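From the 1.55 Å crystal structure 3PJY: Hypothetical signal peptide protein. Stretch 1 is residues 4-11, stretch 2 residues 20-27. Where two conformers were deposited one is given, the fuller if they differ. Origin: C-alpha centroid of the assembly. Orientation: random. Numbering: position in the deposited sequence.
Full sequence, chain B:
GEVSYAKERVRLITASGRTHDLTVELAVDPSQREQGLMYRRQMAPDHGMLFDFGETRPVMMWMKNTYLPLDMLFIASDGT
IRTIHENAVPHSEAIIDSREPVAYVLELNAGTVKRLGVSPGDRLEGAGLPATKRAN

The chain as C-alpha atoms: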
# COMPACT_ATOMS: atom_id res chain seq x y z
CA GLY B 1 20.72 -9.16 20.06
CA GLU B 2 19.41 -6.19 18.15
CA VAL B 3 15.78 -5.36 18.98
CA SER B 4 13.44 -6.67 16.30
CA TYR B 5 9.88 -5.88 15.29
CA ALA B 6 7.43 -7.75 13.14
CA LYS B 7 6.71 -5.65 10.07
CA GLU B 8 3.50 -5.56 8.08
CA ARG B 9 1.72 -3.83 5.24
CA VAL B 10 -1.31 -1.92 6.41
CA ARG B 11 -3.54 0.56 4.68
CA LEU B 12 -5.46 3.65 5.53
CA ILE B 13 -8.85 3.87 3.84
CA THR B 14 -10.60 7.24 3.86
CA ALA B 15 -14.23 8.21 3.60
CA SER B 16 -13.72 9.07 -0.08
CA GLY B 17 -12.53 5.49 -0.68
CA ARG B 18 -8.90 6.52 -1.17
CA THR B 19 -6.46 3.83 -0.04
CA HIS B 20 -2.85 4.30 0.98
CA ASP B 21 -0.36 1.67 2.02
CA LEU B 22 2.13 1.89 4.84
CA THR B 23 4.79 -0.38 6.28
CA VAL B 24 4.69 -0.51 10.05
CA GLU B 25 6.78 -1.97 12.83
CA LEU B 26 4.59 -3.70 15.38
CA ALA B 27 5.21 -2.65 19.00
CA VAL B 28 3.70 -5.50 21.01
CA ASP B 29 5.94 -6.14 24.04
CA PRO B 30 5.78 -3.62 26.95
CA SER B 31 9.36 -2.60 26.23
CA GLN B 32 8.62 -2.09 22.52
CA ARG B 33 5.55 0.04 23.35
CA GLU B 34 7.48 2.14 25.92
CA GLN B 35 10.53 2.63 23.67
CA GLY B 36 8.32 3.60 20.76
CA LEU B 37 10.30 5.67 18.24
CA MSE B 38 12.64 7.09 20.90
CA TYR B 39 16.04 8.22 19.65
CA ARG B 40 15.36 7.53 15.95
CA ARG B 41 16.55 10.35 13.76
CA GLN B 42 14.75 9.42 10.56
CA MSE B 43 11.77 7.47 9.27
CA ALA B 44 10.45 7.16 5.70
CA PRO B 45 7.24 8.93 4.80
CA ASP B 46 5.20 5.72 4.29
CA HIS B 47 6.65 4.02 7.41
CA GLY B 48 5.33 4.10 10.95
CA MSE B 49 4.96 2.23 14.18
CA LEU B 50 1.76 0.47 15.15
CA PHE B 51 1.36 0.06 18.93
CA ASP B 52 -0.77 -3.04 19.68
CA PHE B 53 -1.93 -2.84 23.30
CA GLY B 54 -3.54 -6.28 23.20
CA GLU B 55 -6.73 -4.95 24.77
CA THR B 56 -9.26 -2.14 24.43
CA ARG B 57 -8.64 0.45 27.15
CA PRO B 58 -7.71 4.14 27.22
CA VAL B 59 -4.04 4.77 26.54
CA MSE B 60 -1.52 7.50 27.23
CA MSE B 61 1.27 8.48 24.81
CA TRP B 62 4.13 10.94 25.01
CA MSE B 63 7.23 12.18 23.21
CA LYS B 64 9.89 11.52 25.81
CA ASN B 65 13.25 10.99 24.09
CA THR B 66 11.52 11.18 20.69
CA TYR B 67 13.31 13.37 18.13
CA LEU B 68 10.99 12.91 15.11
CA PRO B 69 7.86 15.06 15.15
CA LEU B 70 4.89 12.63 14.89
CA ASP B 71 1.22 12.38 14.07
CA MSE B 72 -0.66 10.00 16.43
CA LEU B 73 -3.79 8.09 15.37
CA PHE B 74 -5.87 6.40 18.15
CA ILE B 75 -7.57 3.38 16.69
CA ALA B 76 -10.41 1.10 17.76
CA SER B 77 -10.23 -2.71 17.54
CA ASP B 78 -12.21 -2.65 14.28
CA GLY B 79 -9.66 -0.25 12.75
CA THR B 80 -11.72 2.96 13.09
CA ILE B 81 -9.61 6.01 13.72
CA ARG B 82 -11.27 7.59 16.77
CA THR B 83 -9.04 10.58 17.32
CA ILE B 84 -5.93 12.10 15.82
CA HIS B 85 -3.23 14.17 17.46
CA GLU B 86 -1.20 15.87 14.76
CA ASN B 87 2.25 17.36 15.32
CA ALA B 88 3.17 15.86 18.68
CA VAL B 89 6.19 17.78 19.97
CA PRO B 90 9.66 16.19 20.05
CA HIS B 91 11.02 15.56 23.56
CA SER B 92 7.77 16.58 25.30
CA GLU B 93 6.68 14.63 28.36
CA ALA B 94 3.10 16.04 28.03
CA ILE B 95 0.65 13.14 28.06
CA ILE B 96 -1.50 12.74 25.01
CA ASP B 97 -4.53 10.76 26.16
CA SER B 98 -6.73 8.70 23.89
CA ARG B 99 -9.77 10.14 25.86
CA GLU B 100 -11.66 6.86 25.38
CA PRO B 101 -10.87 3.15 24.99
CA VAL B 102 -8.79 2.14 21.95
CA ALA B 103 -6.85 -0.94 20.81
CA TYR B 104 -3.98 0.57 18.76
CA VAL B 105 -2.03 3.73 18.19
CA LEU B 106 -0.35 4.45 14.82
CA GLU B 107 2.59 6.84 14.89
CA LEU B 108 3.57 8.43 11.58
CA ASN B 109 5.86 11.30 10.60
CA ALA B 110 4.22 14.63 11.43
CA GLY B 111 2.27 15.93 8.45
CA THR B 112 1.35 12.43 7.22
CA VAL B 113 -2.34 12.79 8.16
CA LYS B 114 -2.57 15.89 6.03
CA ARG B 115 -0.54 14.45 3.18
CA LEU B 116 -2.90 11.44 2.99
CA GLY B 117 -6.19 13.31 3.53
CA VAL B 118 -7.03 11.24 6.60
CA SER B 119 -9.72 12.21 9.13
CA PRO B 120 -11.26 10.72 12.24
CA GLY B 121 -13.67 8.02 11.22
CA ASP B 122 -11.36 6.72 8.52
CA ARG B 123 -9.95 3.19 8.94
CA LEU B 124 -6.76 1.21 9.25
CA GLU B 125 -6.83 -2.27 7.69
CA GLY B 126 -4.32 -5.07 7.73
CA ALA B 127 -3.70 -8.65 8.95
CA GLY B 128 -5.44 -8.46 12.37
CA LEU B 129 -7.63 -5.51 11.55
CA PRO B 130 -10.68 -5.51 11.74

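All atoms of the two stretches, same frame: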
# COMPACT_ATOMS: atom_id res chain seq x y z
N SER B 4 14.14 -6.40 17.56
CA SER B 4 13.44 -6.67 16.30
C SER B 4 11.96 -6.39 16.48
O SER B 4 11.44 -6.44 17.62
CB SER B 4 13.64 -8.11 15.86
OG SER B 4 13.14 -8.99 16.84
N TYR B 5 11.32 -6.11 15.35
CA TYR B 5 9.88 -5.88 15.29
C TYR B 5 9.33 -6.65 14.10
O TYR B 5 9.96 -6.65 13.03
CB TYR B 5 9.55 -4.41 15.07
CG TYR B 5 10.12 -3.47 16.11
CD1 TYR B 5 11.44 -3.07 16.06
CD2 TYR B 5 9.36 -3.00 17.14
CE1 TYR B 5 11.97 -2.23 17.01
CE2 TYR B 5 9.88 -2.17 18.10
CZ TYR B 5 11.19 -1.77 18.02
OH TYR B 5 11.75 -0.94 18.98
N ALA B 6 8.18 -7.27 14.29
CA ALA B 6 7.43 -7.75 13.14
C ALA B 6 7.07 -6.54 12.28
O ALA B 6 6.75 -5.46 12.81
CB ALA B 6 6.17 -8.46 13.62
N LYS B 7 7.15 -6.70 10.98
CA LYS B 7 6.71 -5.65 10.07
C LYS B 7 5.46 -6.11 9.35
O LYS B 7 5.30 -7.31 9.03
CB LYS B 7 7.79 -5.30 9.07
CG LYS B 7 8.96 -4.60 9.77
CD LYS B 7 10.11 -4.27 8.84
CE LYS B 7 11.31 -3.82 9.65
NZ LYS B 7 12.44 -3.41 8.78
N GLU B 8 4.60 -5.18 8.96
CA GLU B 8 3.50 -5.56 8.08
C GLU B 8 2.99 -4.40 7.25
O GLU B 8 3.02 -3.24 7.68
CB GLU B 8 2.34 -6.15 8.87
CG GLU B 8 1.70 -5.21 9.86
CD GLU B 8 0.50 -5.82 10.57
OE1 GLU B 8 -0.29 -5.05 11.17
OE2 GLU B 8 0.36 -7.07 10.52
N ARG B 9 2.43 -4.76 6.09
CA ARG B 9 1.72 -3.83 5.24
C ARG B 9 0.35 -3.60 5.84
O ARG B 9 -0.37 -4.54 6.21
CB ARG B 9 1.68 -4.35 3.79
CG ARG B 9 3.05 -4.39 3.15
CD ARG B 9 3.52 -2.97 2.88
NE ARG B 9 3.10 -2.40 1.57
CZ ARG B 9 3.40 -1.15 1.22
NH1 ARG B 9 4.04 -0.37 2.10
NH2 ARG B 9 3.09 -0.68 0.01
N VAL B 10 0.02 -2.32 5.99
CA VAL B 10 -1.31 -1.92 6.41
C VAL B 10 -1.77 -0.85 5.41
O VAL B 10 -0.99 -0.31 4.61
CB VAL B 10 -1.35 -1.40 7.84
CG1 VAL B 10 -0.90 -2.50 8.78
CG2 VAL B 10 -0.49 -0.14 8.00
N ARG B 11 -3.04 -0.51 5.50
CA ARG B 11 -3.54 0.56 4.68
C ARG B 11 -4.55 1.40 5.38
O ARG B 11 -5.33 0.92 6.21
CB ARG B 11 -4.12 0.06 3.40
CG ARG B 11 -5.31 -0.83 3.52
CD ARG B 11 -5.48 -1.65 2.21
NE ARG B 11 -6.77 -2.36 2.18
CZ ARG B 11 -7.87 -2.00 1.49
NH1 ARG B 11 -7.89 -0.92 0.69
NH2 ARG B 11 -8.98 -2.74 1.57
N HIS B 20 -4.29 4.04 0.95
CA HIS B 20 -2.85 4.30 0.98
C HIS B 20 -2.12 3.31 1.86
O HIS B 20 -2.45 3.15 3.01
CB HIS B 20 -2.55 5.69 1.47
CG HIS B 20 -1.14 6.12 1.18
ND1 HIS B 20 -0.79 6.82 0.05
CD2 HIS B 20 0.01 5.95 1.90
CE1 HIS B 20 0.52 7.04 0.08
NE2 HIS B 20 1.01 6.54 1.21
N ASP B 21 -1.11 2.67 1.31
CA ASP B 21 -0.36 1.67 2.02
C ASP B 21 0.80 2.24 2.81
O ASP B 21 1.47 3.22 2.39
CB ASP B 21 0.21 0.62 1.05
CG ASP B 21 -0.86 -0.13 0.30
OD1 ASP B 21 -1.90 -0.51 0.87
OD2 ASP B 21 -0.65 -0.41 -0.88
N LEU B 22 1.03 1.60 3.95
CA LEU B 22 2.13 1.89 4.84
C LEU B 22 2.81 0.61 5.25
O LEU B 22 2.20 -0.49 5.26
CB LEU B 22 1.66 2.62 6.13
CG LEU B 22 0.81 3.86 5.98
CD1 LEU B 22 0.07 4.21 7.31
CD2 LEU B 22 1.67 5.03 5.49
N THR B 23 4.07 0.73 5.65
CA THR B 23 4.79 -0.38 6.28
C THR B 23 5.01 0.03 7.72
O THR B 23 5.51 1.12 7.99
CB THR B 23 6.14 -0.58 5.66
OG1 THR B 23 5.97 -0.97 4.29
CG2 THR B 23 6.87 -1.71 6.38
N VAL B 24 4.57 -0.80 8.64
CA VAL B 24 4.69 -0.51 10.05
C VAL B 24 5.48 -1.56 10.79
O VAL B 24 5.39 -2.77 10.48
CB VAL B 24 3.33 -0.32 10.73
CG1 VAL B 24 2.63 0.94 10.09
CG2 VAL B 24 2.42 -1.52 10.64
N GLU B 25 6.25 -1.10 11.78
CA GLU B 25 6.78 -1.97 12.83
C GLU B 25 5.74 -2.15 13.90
O GLU B 25 5.11 -1.17 14.32
CB GLU B 25 8.04 -1.35 13.40
CG GLU B 25 9.22 -1.41 12.48
CD GLU B 25 10.30 -0.43 12.95
OE1 GLU B 25 10.10 0.78 12.80
OE2 GLU B 25 11.32 -0.86 13.42
N LEU B 26 5.57 -3.38 14.36
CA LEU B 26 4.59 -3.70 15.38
C LEU B 26 5.20 -3.68 16.78
O LEU B 26 6.00 -4.56 17.10
CB LEU B 26 3.98 -5.08 15.11
CG LEU B 26 3.30 -5.28 13.76
CD1 LEU B 26 2.81 -6.72 13.62
CD2 LEU B 26 2.10 -4.30 13.62
N ALA B 27 4.76 -2.74 17.62
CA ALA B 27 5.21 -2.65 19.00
C ALA B 27 4.15 -3.38 19.81
O ALA B 27 3.04 -2.85 20.02
CB ALA B 27 5.36 -1.21 19.43
O HOH W 1 6.86 -7.05 16.87

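Most of the first stretch and all of the second form neighbouring antiparallel strands of one sheet. Together they bury 832 Å² between them. Leu26, Arg9 and Glu25 have the largest areas covered by the other stretch.

Leu26 lies where the ladder loosens. Its N donates to Ala6 O at 2.8 Å. The return bond is replaced by a water, which accepts from Ala6 N at 2.9 Å and donates to Leu26 O at 2.6 Å. The side chain of Leu26 shares a face of the sheet with Ala6, Glu8, Val10, Leu22 and Val24. Its CD1 packs on Ala6 CB at 3.8 Å, and its CD2 comes within 3.5 Å of Glu8 OE1. Further along this face, Val10 CG2 touches Val24 CG1 at 3.9 Å and Leu22 CB at 4.0 Å.

Arg9 lies on the other face, paired with Thr23. Its chi1, chi2 and chi3 are all m, and this folded shape brings the guanidinium back over the partner strand. Arg9 NH1 donates to Thr23 OG1 at 3.0 Å, with the oxygen near the guanidinium plane. Asp21 CB lies over one guanidinium face, 3.3 Å from Arg9 NH2. The salt bridge from Arg9 NH2 to Asp21 OD2 is long, at 3.9 Å. That oxygen is well out of the plane, so the attraction is between charges and no N-H points at it.

Glu25 shares this second face and pairs with Lys7. The contact there is between aliphatic parts, Lys7 CG to Glu25 CG at 4.2 Å. Its carboxylate reaches Tyr5 instead, with Glu25 OE2 3.4 Å from Tyr5 CD1. The Tyr5 ring also meets the backbone, its CD2 edge lying 3.7 Å from Leu26 O.

On either side of the Arg9–Thr23 pair the backbone bonding is regular. Glu8 N to Val24 O and Val24 N to Glu8 O are both 3.0 Å. Val10 N to Leu22 O and Leu22 N to Val10 O are both 2.9 Å.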